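Local coordinates for probable signal peptide protein (PDB 2QGU), which probably carries phospholipids across the periplasm, as MlaC proteins do, and here holds a phosphatidylethanolamine with both acyl chains inside a pocket, at residues F61-V64 against D65-V69; G100-S103 against L104-T108; A114-R117 against N118-V121. The protein carries 13 engineered substitutions. All coordinates share one frame; numbering follows the deposited sequence.

Contact 1 of 3, residues F61-V64 against D65-V69; sequences FQLV and DQKIV. With PEF (di-palmitoyl-3-sn-phosphatidylethanolamine), chain B.
V64 and V69 meet where a helix ends, and the carbonyl of V64 shows how one acceptor can serve two donors. V69 N reaches V64 O at 2.9 Å, almost straight (170° at the hydrogen) and close to in line with the C=O bond. I68 N also bonds to V64 O, at 3.0 Å, but from above the carbonyl plane. The V69 bond spans five residues and closes a pi-turn, while the I68 bond is the usual helical i+4 link. Earlier turns keep regular spacing: D65 N, Q66 N and K67 N are taken by the carbonyls of F61, Q62 and L63.

Among the side chains, D65 OD1 is satisfied away from this turn, by a salt bridge with K102 NZ. L63 CD1 lies 3.8 Å from K67 CG, the two side chains crossing at about a right angle. V64 CG2 touches I68 CD1 at 4.1 Å, and both residues face the lipid. With CG1 beside the backbone N (chi1 -63°) and the chain extended beyond it, I68 carries CD1 to 3.8 Å from C39 of one palmitoyl chain, while V69 CG2 approaches C25, the end of the other, at 3.9 Å.

Two helices flank the turn: L63, K67 and I68 rest on helix 31-47, F61 and V64 lean on helix 91-114, and its C-terminal end borders the phospholipid pocket.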
loop_
_atom_site.group_PDB
_atom_site.type_symbol
_atom_site.label_atom_id
_atom_site.label_comp_id
_atom_site.label_asym_id
_atom_site.label_seq_id
_atom_site.Cartn_x
_atom_site.Cartn_y
_atom_site.Cartn_z
ATOM N N PHE A 61 8.528 6.232 -7.040
ATOM C CA PHE A 61 8.144 6.977 -5.845
ATOM C C PHE A 61 7.192 8.120 -6.190
ATOM O O PHE A 61 6.195 8.328 -5.510
ATOM C CB PHE A 61 9.376 7.517 -5.106
ATOM C CG PHE A 61 9.953 6.561 -4.097
ATOM C CD1 PHE A 61 9.786 6.790 -2.733
ATOM C CD2 PHE A 61 10.669 5.442 -4.506
ATOM C CE1 PHE A 61 10.322 5.918 -1.790
ATOM C CE2 PHE A 61 11.208 4.551 -3.566
ATOM C CZ PHE A 61 11.033 4.798 -2.208
ATOM N N GLN A 62 7.506 8.853 -7.254
ATOM C CA GLN A 62 6.666 9.965 -7.692
ATOM C C GLN A 62 5.283 9.487 -8.154
ATOM O O GLN A 62 4.275 10.131 -7.849
ATOM C CB GLN A 62 7.390 10.807 -8.750
ATOM C CG GLN A 62 8.608 11.545 -8.166
ATOM C CD GLN A 62 9.591 12.041 -9.212
ATOM O OE1 GLN A 62 9.596 11.587 -10.354
ATOM N NE2 GLN A 62 10.447 12.978 -8.808
ATOM N N LEU A 63 5.240 8.349 -8.847
ATOM C CA LEU A 63 3.979 7.698 -9.231
ATOM C C LEU A 63 3.106 7.411 -8.019
ATOM O O LEU A 63 1.906 7.708 -8.017
ATOM C CB LEU A 63 4.252 6.392 -9.993
ATOM C CG LEU A 63 3.091 5.418 -10.258
ATOM C CD1 LEU A 63 2.236 5.877 -11.423
ATOM C CD2 LEU A 63 3.616 4.022 -10.531
ATOM N N VAL A 64 3.711 6.837 -6.986
ATOM C CA VAL A 64 2.981 6.506 -5.767
ATOM C C VAL A 64 2.476 7.774 -5.080
ATOM O O VAL A 64 1.312 7.853 -4.692
ATOM C CB VAL A 64 3.828 5.626 -4.816
ATOM C CG1 VAL A 64 3.125 5.455 -3.471
ATOM C CG2 VAL A 64 4.089 4.262 -5.452
ATOM N N ASP A 65 3.343 8.777 -4.955
ATOM C CA ASP A 65 2.961 10.035 -4.322
ATOM C C ASP A 65 1.835 10.755 -5.050
ATOM O O ASP A 65 0.948 11.327 -4.416
ATOM C CB ASP A 65 4.170 10.957 -4.198
ATOM C CG ASP A 65 5.062 10.579 -3.048
ATOM O OD1 ASP A 65 4.594 9.835 -2.161
ATOM O OD2 ASP A 65 6.224 11.032 -3.027
ATOM N N GLN A 66 1.863 10.725 -6.376
ATOM C CA GLN A 66 0.895 11.486 -7.160
ATOM C C GLN A 66 -0.397 10.727 -7.439
ATOM O O GLN A 66 -1.474 11.325 -7.497
ATOM C CB GLN A 66 1.515 11.932 -8.483
ATOM C CG GLN A 66 2.673 12.905 -8.343
ATOM C CD GLN A 66 3.537 12.945 -9.588
ATOM O OE1 GLN A 66 3.110 12.540 -10.674
ATOM N NE2 GLN A 66 4.768 13.426 -9.434
ATOM N N LYS A 67 -0.291 9.414 -7.630
ATOM C CA LYS A 67 -1.423 8.629 -8.123
ATOM C C LYS A 67 -2.046 7.706 -7.078
ATOM O O LYS A 67 -3.177 7.255 -7.262
ATOM C CB LYS A 67 -1.032 7.813 -9.364
ATOM C CG LYS A 67 -0.293 8.587 -10.472
ATOM C CD LYS A 67 -1.060 9.801 -10.965
ATOM C CE LYS A 67 -0.230 10.573 -11.988
ATOM N NZ LYS A 67 -0.942 11.785 -12.490
ATOM N N ILE A 68 -1.327 7.431 -5.991
ATOM C CA ILE A 68 -1.854 6.537 -4.946
ATOM C C ILE A 68 -2.134 7.260 -3.630
ATOM O O ILE A 68 -3.245 7.173 -3.095
ATOM C CB ILE A 68 -0.951 5.299 -4.734
ATOM C CG1 ILE A 68 -0.921 4.460 -6.013
ATOM C CG2 ILE A 68 -1.449 4.440 -3.557
ATOM C CD1 ILE A 68 0.110 3.340 -5.998
ATOM N N VAL A 69 -1.135 7.982 -3.129
ATOM C CA VAL A 69 -1.226 8.687 -1.842
ATOM C C VAL A 69 -2.500 9.545 -1.661
ATOM O O VAL A 69 -3.145 9.454 -0.606
ATOM C CB VAL A 69 0.083 9.487 -1.539
ATOM C CG1 VAL A 69 -0.111 10.490 -0.405
ATOM C CG2 VAL A 69 1.204 8.531 -1.203
HETATM C C2 PEF B . 3.112 -9.330 -10.264
HETATM C C1 PEF B . 3.712 -10.653 -10.738
HETATM N N PEF B . 8.916 -13.204 -12.028
HETATM C C3 PEF B . 2.336 -8.694 -11.399
HETATM C C4 PEF B . 7.096 -12.234 -10.708
HETATM C C5 PEF B . 8.181 -13.306 -10.760
HETATM C C10 PEF B . 2.789 -9.182 -7.955
HETATM C C11 PEF B . 1.875 -9.092 -6.740
HETATM C C12 PEF B . 0.901 -7.926 -6.906
HETATM C C13 PEF B . 1.663 -6.613 -6.761
HETATM C C14 PEF B . 0.720 -5.432 -6.632
HETATM C C15 PEF B . 1.526 -4.154 -6.416
HETATM C C16 PEF B . 0.618 -3.013 -5.964
HETATM C C17 PEF B . 1.435 -1.827 -5.463
HETATM C C18 PEF B . 1.745 -1.969 -3.972
HETATM C C19 PEF B . 1.573 -0.634 -3.254
HETATM C C20 PEF B . 2.860 0.194 -3.334
HETATM C C21 PEF B . 2.668 1.560 -2.680
HETATM C C22 PEF B . 2.713 1.445 -1.156
HETATM C C23 PEF B . 2.767 2.824 -0.501
HETATM C C24 PEF B . 1.375 3.297 -0.088
HETATM C C25 PEF B . 1.329 4.817 0.041
HETATM C C30 PEF B . 0.862 -6.959 -11.864
HETATM C C31 PEF B . 0.152 -5.757 -11.723
HETATM C C32 PEF B . 0.567 -4.896 -10.716
HETATM C C33 PEF B . -0.105 -3.517 -10.868
HETATM C C34 PEF B . -1.259 -3.302 -9.875
HETATM C C35 PEF B . -1.438 -1.819 -9.495
HETATM C C36 PEF B . -2.207 -1.679 -8.336
HETATM C C37 PEF B . -2.245 -0.367 -7.855
HETATM C C38 PEF B . -3.027 -0.287 -6.697
HETATM C C39 PEF B . -2.980 1.097 -6.036
HETATM C C40 PEF B . -3.615 1.088 -4.631
HETATM C C41 PEF B . -2.591 0.710 -3.544
HETATM C C42 PEF B . -3.026 1.195 -2.157
HETATM C C43 PEF B . -2.279 0.450 -1.042
HETATM C C44 PEF B . -2.626 1.011 0.342
HETATM C C45 PEF B . -1.883 0.264 1.452
HETATM O O4 PEF B . 3.987 -8.905 -7.842
HETATM O O5 PEF B . 0.483 -7.712 -12.757
HETATM O O2 PEF B . 2.239 -9.565 -9.144
HETATM O O3 PEF B . 1.925 -7.340 -11.082
HETATM O O1P PEF B . 4.321 -12.151 -13.376
HETATM O O2P PEF B . 6.553 -10.902 -13.292
HETATM O O3P PEF B . 4.809 -10.385 -11.614
HETATM O O4P PEF B . 6.007 -12.608 -11.572
HETATM P P PEF B . 5.406 -11.511 -12.591
#

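Contact 2 of 3, residues G100-S103 against L104-T108; sequences GFKS and LLIRT. Engineered in segment 100-103: S103 (natural residue Thr). Engineered in segment 104-108: I106 (natural residue Val).
With S103 OG turned anti to its own amide nitrogen (chi1 170°) and the R107 chain extended from CG to NE, serine and arginine come together one helical turn apart. R107 NE donates to S103 OG at 3.0 Å, and the hydroxyl lies in the guanidinium plane, at its edge. The bond bends moderately, to 153° at the hydrogen. S103, an engineered residue where the natural sequence has threonine, is hydrogen-bonded through OG to N202 as well, so the hydroxyl links the arginine to a second helix.

On another side of the helix F101 takes the same first torsion (chi1 -175°), which swings its ring forward over the next turn. CE1 of F101 meets L105 CD1 at 3.9 Å, the leucine approaching the ring obliquely. K102 and the engineered I106, a valine in nature, run side by side and point the same way, with K102 CG 3.9 Å from I106 CD1; beyond this apolar stem K102 NZ forms a salt bridge with D65.

Backbone needs are met in the alpha-helical pattern, as when R107 N bonds to S103 O. L104 O is gripped twice, by T108 N at 3.0 Å and T108 OG1 at 2.7 Å, one from above and one from below the carbonyl plane.

Around the F101 ring stand F181, edge-to-face, together with Y177 and F74. This is the middle of a long helix, 91-114, packed among helices 57-67, 74-82, 173-188 and 191-206 of an MlaC protein, and L105 brings it to the wall of the lipid pocket.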
loop_
_atom_site.group_PDB
_atom_site.type_symbol
_atom_site.label_atom_id
_atom_site.label_comp_id
_atom_site.label_asym_id
_atom_site.label_seq_id
_atom_site.Cartn_x
_atom_site.Cartn_y
_atom_site.Cartn_z
ATOM N N GLY A 100 9.406 5.196 6.568
ATOM C CA GLY A 100 10.235 4.013 6.324
ATOM C C GLY A 100 9.433 2.827 5.815
ATOM O O GLY A 100 9.896 2.081 4.954
ATOM N N PHE A 101 8.236 2.652 6.369
ATOM C CA PHE A 101 7.307 1.603 5.944
ATOM C C PHE A 101 6.836 1.858 4.501
ATOM O O PHE A 101 6.850 0.946 3.668
ATOM C CB PHE A 101 6.149 1.550 6.957
ATOM C CG PHE A 101 5.138 0.443 6.742
ATOM C CD1 PHE A 101 5.461 -0.752 6.100
ATOM C CD2 PHE A 101 3.856 0.593 7.266
ATOM C CE1 PHE A 101 4.497 -1.753 5.940
ATOM C CE2 PHE A 101 2.891 -0.397 7.114
ATOM C CZ PHE A 101 3.213 -1.571 6.456
ATOM N N LYS A 102 6.477 3.104 4.196
ATOM C CA LYS A 102 6.100 3.485 2.832
ATOM C C LYS A 102 7.235 3.200 1.845
ATOM O O LYS A 102 7.021 2.591 0.800
ATOM C CB LYS A 102 5.694 4.952 2.783
ATOM C CG LYS A 102 5.359 5.464 1.400
ATOM C CD LYS A 102 4.965 6.927 1.464
ATOM C CE LYS A 102 5.001 7.561 0.095
ATOM N NZ LYS A 102 5.038 9.046 0.220
ATOM N N SER A 103 8.446 3.635 2.181
ATOM C CA SER A 103 9.604 3.359 1.338
ATOM C C SER A 103 9.827 1.858 1.140
ATOM O O SER A 103 10.111 1.416 0.028
ATOM C CB SER A 103 10.852 4.019 1.930
ATOM O OG SER A 103 12.028 3.583 1.264
ATOM N N LEU A 104 9.682 1.091 2.222
ATOM C CA LEU A 104 9.841 -0.362 2.198
ATOM C C LEU A 104 8.883 -1.017 1.201
ATOM O O LEU A 104 9.288 -1.860 0.401
ATOM C CB LEU A 104 9.642 -0.929 3.614
ATOM C CG LEU A 104 9.547 -2.437 3.878
ATOM C CD1 LEU A 104 10.851 -3.138 3.574
ATOM C CD2 LEU A 104 9.148 -2.695 5.323
ATOM N N LEU A 105 7.619 -0.607 1.245
ATOM C CA LEU A 105 6.602 -1.131 0.329
ATOM C C LEU A 105 6.831 -0.713 -1.121
ATOM O O LEU A 105 6.716 -1.537 -2.023
ATOM C CB LEU A 105 5.195 -0.742 0.784
ATOM C CG LEU A 105 4.731 -1.339 2.113
ATOM C CD1 LEU A 105 3.311 -0.866 2.385
ATOM C CD2 LEU A 105 4.796 -2.870 2.098
ATOM N N ILE A 106 7.165 0.559 -1.345
ATOM C CA ILE A 106 7.399 1.031 -2.708
ATOM C C ILE A 106 8.576 0.262 -3.315
ATOM O O ILE A 106 8.483 -0.235 -4.437
ATOM C CB ILE A 106 7.629 2.565 -2.782
ATOM C CG1 ILE A 106 6.393 3.330 -2.292
ATOM C CG2 ILE A 106 7.985 2.988 -4.212
ATOM C CD1 ILE A 106 6.594 4.840 -2.206
ATOM N N ARG A 107 9.672 0.141 -2.568
ATOM C CA ARG A 107 10.845 -0.591 -3.045
ATOM C C ARG A 107 10.561 -2.073 -3.294
ATOM O O ARG A 107 11.104 -2.665 -4.225
ATOM C CB ARG A 107 12.015 -0.423 -2.071
ATOM C CG ARG A 107 12.534 0.998 -1.995
ATOM C CD ARG A 107 13.560 1.173 -0.867
ATOM N NE ARG A 107 13.990 2.568 -0.792
ATOM C CZ ARG A 107 14.963 3.098 -1.529
ATOM N NH1 ARG A 107 15.627 2.350 -2.400
ATOM N NH2 ARG A 107 15.268 4.383 -1.399
ATOM N N THR A 108 9.697 -2.659 -2.468
ATOM C CA THR A 108 9.295 -4.059 -2.619
ATOM C C THR A 108 8.520 -4.288 -3.922
ATOM O O THR A 108 8.737 -5.287 -4.616
ATOM C CB THR A 108 8.466 -4.529 -1.395
ATOM O OG1 THR A 108 9.283 -4.452 -0.217
ATOM C CG2 THR A 108 7.984 -5.972 -1.558
#

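Contact 3 of 3, residues A114-R117 against N118-V121; sequences ANVR and NQTV. With PEF (di-palmitoyl-3-sn-phosphatidylethanolamine), chain B.
The side chains of V116 and Q119 lie at a slant to each other, the amide end of the glutamine folded back beside the valine. A bend at chi2 (86°) curls the Q119 chain toward the preceding residues instead of letting it run outward. Its OE1 thereby sits 3.5 Å from V116 CG1 and accepts a hydrogen bond from R117 N at 2.9 Å, with the donor in the carbonyl plane of the amide. A side chain thus closes a small ring over the turn that leads into the strand.

With OE1 held, the other end of the amide is directed at polar partners. Q119 NE2 donates to N143 OD1 and to a water that in turn donates to N115 O. A weak bond, 3.3 Å long, runs from Q119 NE2 to PEF O5, the ester carbonyl oxygen of one palmitoyl chain. V116 supplies the apolar counterpart, its CG2 lying 4.0 Å from C33 of that chain.

R117 also folds back along the chain. Bent at chi2, it lays its guanidinium toward the helix that has just ended, where NH1 serves two carbonyls, both in the guanidinium plane. It meets A114 O at 2.8 Å on a lone pair, but V116 O, at 2.9 Å, from above the carbonyl plane. N118 ND2 donates to the oxygen of a second water at 2.7 Å, which donates weakly to R117 O.

The whole is a helix-to-strand connection, joining helix 91-114 to edge strand 120-123, and it borders the lipid pocket near one ester group, where N143 ND2 is also hydrogen-bonded to the phospholipid.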
loop_
_atom_site.group_PDB
_atom_site.type_symbol
_atom_site.label_atom_id
_atom_site.label_comp_id
_atom_site.label_asym_id
_atom_site.label_seq_id
_atom_site.Cartn_x
_atom_site.Cartn_y
_atom_site.Cartn_z
ATOM N N ALA A 114 6.921 -1.480 -12.504
ATOM C CA ALA A 114 7.687 -1.169 -13.715
ATOM C C ALA A 114 7.450 -2.165 -14.842
ATOM O O ALA A 114 7.566 -1.813 -16.017
ATOM C CB ALA A 114 9.164 -1.085 -13.398
ATOM N N ASN A 115 7.114 -3.400 -14.480
ATOM C CA ASN A 115 6.930 -4.473 -15.451
ATOM C C ASN A 115 5.542 -4.494 -16.093
ATOM O O ASN A 115 5.273 -5.311 -16.981
ATOM C CB ASN A 115 7.269 -5.828 -14.819
ATOM C CG ASN A 115 8.757 -6.007 -14.583
ATOM O OD1 ASN A 115 9.590 -5.303 -15.163
ATOM N ND2 ASN A 115 9.100 -6.959 -13.725
ATOM N N VAL A 116 4.665 -3.590 -15.656
ATOM C CA VAL A 116 3.334 -3.457 -16.259
ATOM C C VAL A 116 3.447 -3.151 -17.757
ATOM O O VAL A 116 4.253 -2.311 -18.168
ATOM C CB VAL A 116 2.482 -2.386 -15.527
ATOM C CG1 VAL A 116 1.287 -1.931 -16.372
ATOM C CG2 VAL A 116 2.017 -2.922 -14.167
ATOM N N ARG A 117 2.656 -3.857 -18.564
ATOM C CA ARG A 117 2.591 -3.601 -20.004
ATOM C C ARG A 117 1.142 -3.573 -20.485
ATOM O O ARG A 117 0.660 -2.549 -20.968
ATOM C CB ARG A 117 3.381 -4.658 -20.796
ATOM C CG ARG A 117 4.884 -4.717 -20.525
ATOM C CD ARG A 117 5.621 -3.476 -21.015
ATOM N NE ARG A 117 7.063 -3.597 -20.807
ATOM C CZ ARG A 117 7.699 -3.270 -19.685
ATOM N NH1 ARG A 117 7.031 -2.796 -18.635
ATOM N NH2 ARG A 117 9.016 -3.419 -19.612
ATOM N N ASN A 118 0.452 -4.701 -20.343
ATOM C CA ASN A 118 -0.882 -4.859 -20.915
ATOM C C ASN A 118 -1.978 -5.183 -19.898
ATOM O O ASN A 118 -3.121 -5.467 -20.277
ATOM C CB ASN A 118 -0.865 -5.935 -22.007
ATOM C CG ASN A 118 0.171 -5.671 -23.086
ATOM O OD1 ASN A 118 0.977 -6.542 -23.409
ATOM N ND2 ASN A 118 0.160 -4.466 -23.639
ATOM N N GLN A 119 -1.636 -5.135 -18.611
ATOM C CA GLN A 119 -2.570 -5.533 -17.556
ATOM C C GLN A 119 -3.857 -4.741 -17.589
ATOM O O GLN A 119 -3.845 -3.523 -17.755
ATOM C CB GLN A 119 -1.942 -5.383 -16.171
ATOM C CG GLN A 119 -0.977 -6.487 -15.802
ATOM C CD GLN A 119 0.429 -6.234 -16.299
ATOM O OE1 GLN A 119 0.679 -5.295 -17.064
ATOM N NE2 GLN A 119 1.358 -7.072 -15.868
ATOM N N THR A 120 -4.964 -5.462 -17.432
ATOM C CA THR A 120 -6.279 -4.874 -17.259
ATOM C C THR A 120 -6.862 -5.427 -15.960
ATOM O O THR A 120 -6.387 -6.437 -15.444
ATOM C CB THR A 120 -7.218 -5.221 -18.432
ATOM O OG1 THR A 120 -7.318 -6.642 -18.559
ATOM C CG2 THR A 120 -6.711 -4.611 -19.749
ATOM N N VAL A 121 -7.893 -4.770 -15.441
ATOM C CA VAL A 121 -8.479 -5.168 -14.162
ATOM C C VAL A 121 -10.001 -5.242 -14.240
ATOM O O VAL A 121 -10.652 -4.356 -14.805
ATOM C CB VAL A 121 -8.001 -4.242 -13.002
ATOM C CG1 VAL A 121 -8.260 -2.777 -13.325
ATOM C CG2 VAL A 121 -8.635 -4.634 -11.673
HETATM C C2 PEF B . 3.112 -9.330 -10.264
HETATM C C1 PEF B . 3.712 -10.653 -10.738
HETATM N N PEF B . 8.916 -13.204 -12.028
HETATM C C3 PEF B . 2.336 -8.694 -11.399
HETATM C C4 PEF B . 7.096 -12.234 -10.708
HETATM C C5 PEF B . 8.181 -13.306 -10.760
HETATM C C10 PEF B . 2.789 -9.182 -7.955
HETATM C C11 PEF B . 1.875 -9.092 -6.740
HETATM C C12 PEF B . 0.901 -7.926 -6.906
HETATM C C13 PEF B . 1.663 -6.613 -6.761
HETATM C C14 PEF B . 0.720 -5.432 -6.632
HETATM C C15 PEF B . 1.526 -4.154 -6.416
HETATM C C16 PEF B . 0.618 -3.013 -5.964
HETATM C C17 PEF B . 1.435 -1.827 -5.463
HETATM C C18 PEF B . 1.745 -1.969 -3.972
HETATM C C19 PEF B . 1.573 -0.634 -3.254
HETATM C C20 PEF B . 2.860 0.194 -3.334
HETATM C C21 PEF B . 2.668 1.560 -2.680
HETATM C C22 PEF B . 2.713 1.445 -1.156
HETATM C C23 PEF B . 2.767 2.824 -0.501
HETATM C C24 PEF B . 1.375 3.297 -0.088
HETATM C C25 PEF B . 1.329 4.817 0.041
HETATM C C30 PEF B . 0.862 -6.959 -11.864
HETATM C C31 PEF B . 0.152 -5.757 -11.723
HETATM C C32 PEF B . 0.567 -4.896 -10.716
HETATM C C33 PEF B . -0.105 -3.517 -10.868
HETATM C C34 PEF B . -1.259 -3.302 -9.875
HETATM C C35 PEF B . -1.438 -1.819 -9.495
HETATM C C36 PEF B . -2.207 -1.679 -8.336
HETATM C C37 PEF B . -2.245 -0.367 -7.855
HETATM C C38 PEF B . -3.027 -0.287 -6.697
HETATM C C39 PEF B . -2.980 1.097 -6.036
HETATM C C40 PEF B . -3.615 1.088 -4.631
HETATM C C41 PEF B . -2.591 0.710 -3.544
HETATM C C42 PEF B . -3.026 1.195 -2.157
HETATM C C43 PEF B . -2.279 0.450 -1.042
HETATM C C44 PEF B . -2.626 1.011 0.342
HETATM C C45 PEF B . -1.883 0.264 1.452
HETATM O O4 PEF B . 3.987 -8.905 -7.842
HETATM O O5 PEF B . 0.483 -7.712 -12.757
HETATM O O2 PEF B . 2.239 -9.565 -9.144
HETATM O O3 PEF B . 1.925 -7.340 -11.082
HETATM O O1P PEF B . 4.321 -12.151 -13.376
HETATM O O2P PEF B . 6.553 -10.902 -13.292
HETATM O O3P PEF B . 4.809 -10.385 -11.614
HETATM O O4P PEF B . 6.007 -12.608 -11.572
HETATM P P PEF B . 5.406 -11.511 -12.591
HETATM O O HOH W 1 3.729 -7.317 -17.847
HETATM O O HOH W 2 -1.311 -2.245 -23.652
#

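In the fold
The three contacts follow one another along the chain, and all three reach the same lipid, contact 2 through L105 alone. Contacts 1 and 2 lie on separate helices, 57-67 and 91-114, with centres 12 Å apart, and they touch directly, through the D65-K102 salt bridge and the packing of F61 and V64 on I106. Contact 3 stands off, its centre about 17 Å from that of contact 1 and 21 Å from that of contact 2, where helix 91-114 gives way to the antiparallel sheet. Contact 1 borders the acyl chains deep in the pocket and contact 3 an ester group, illustrating how helices and sheet together enclose a phospholipid.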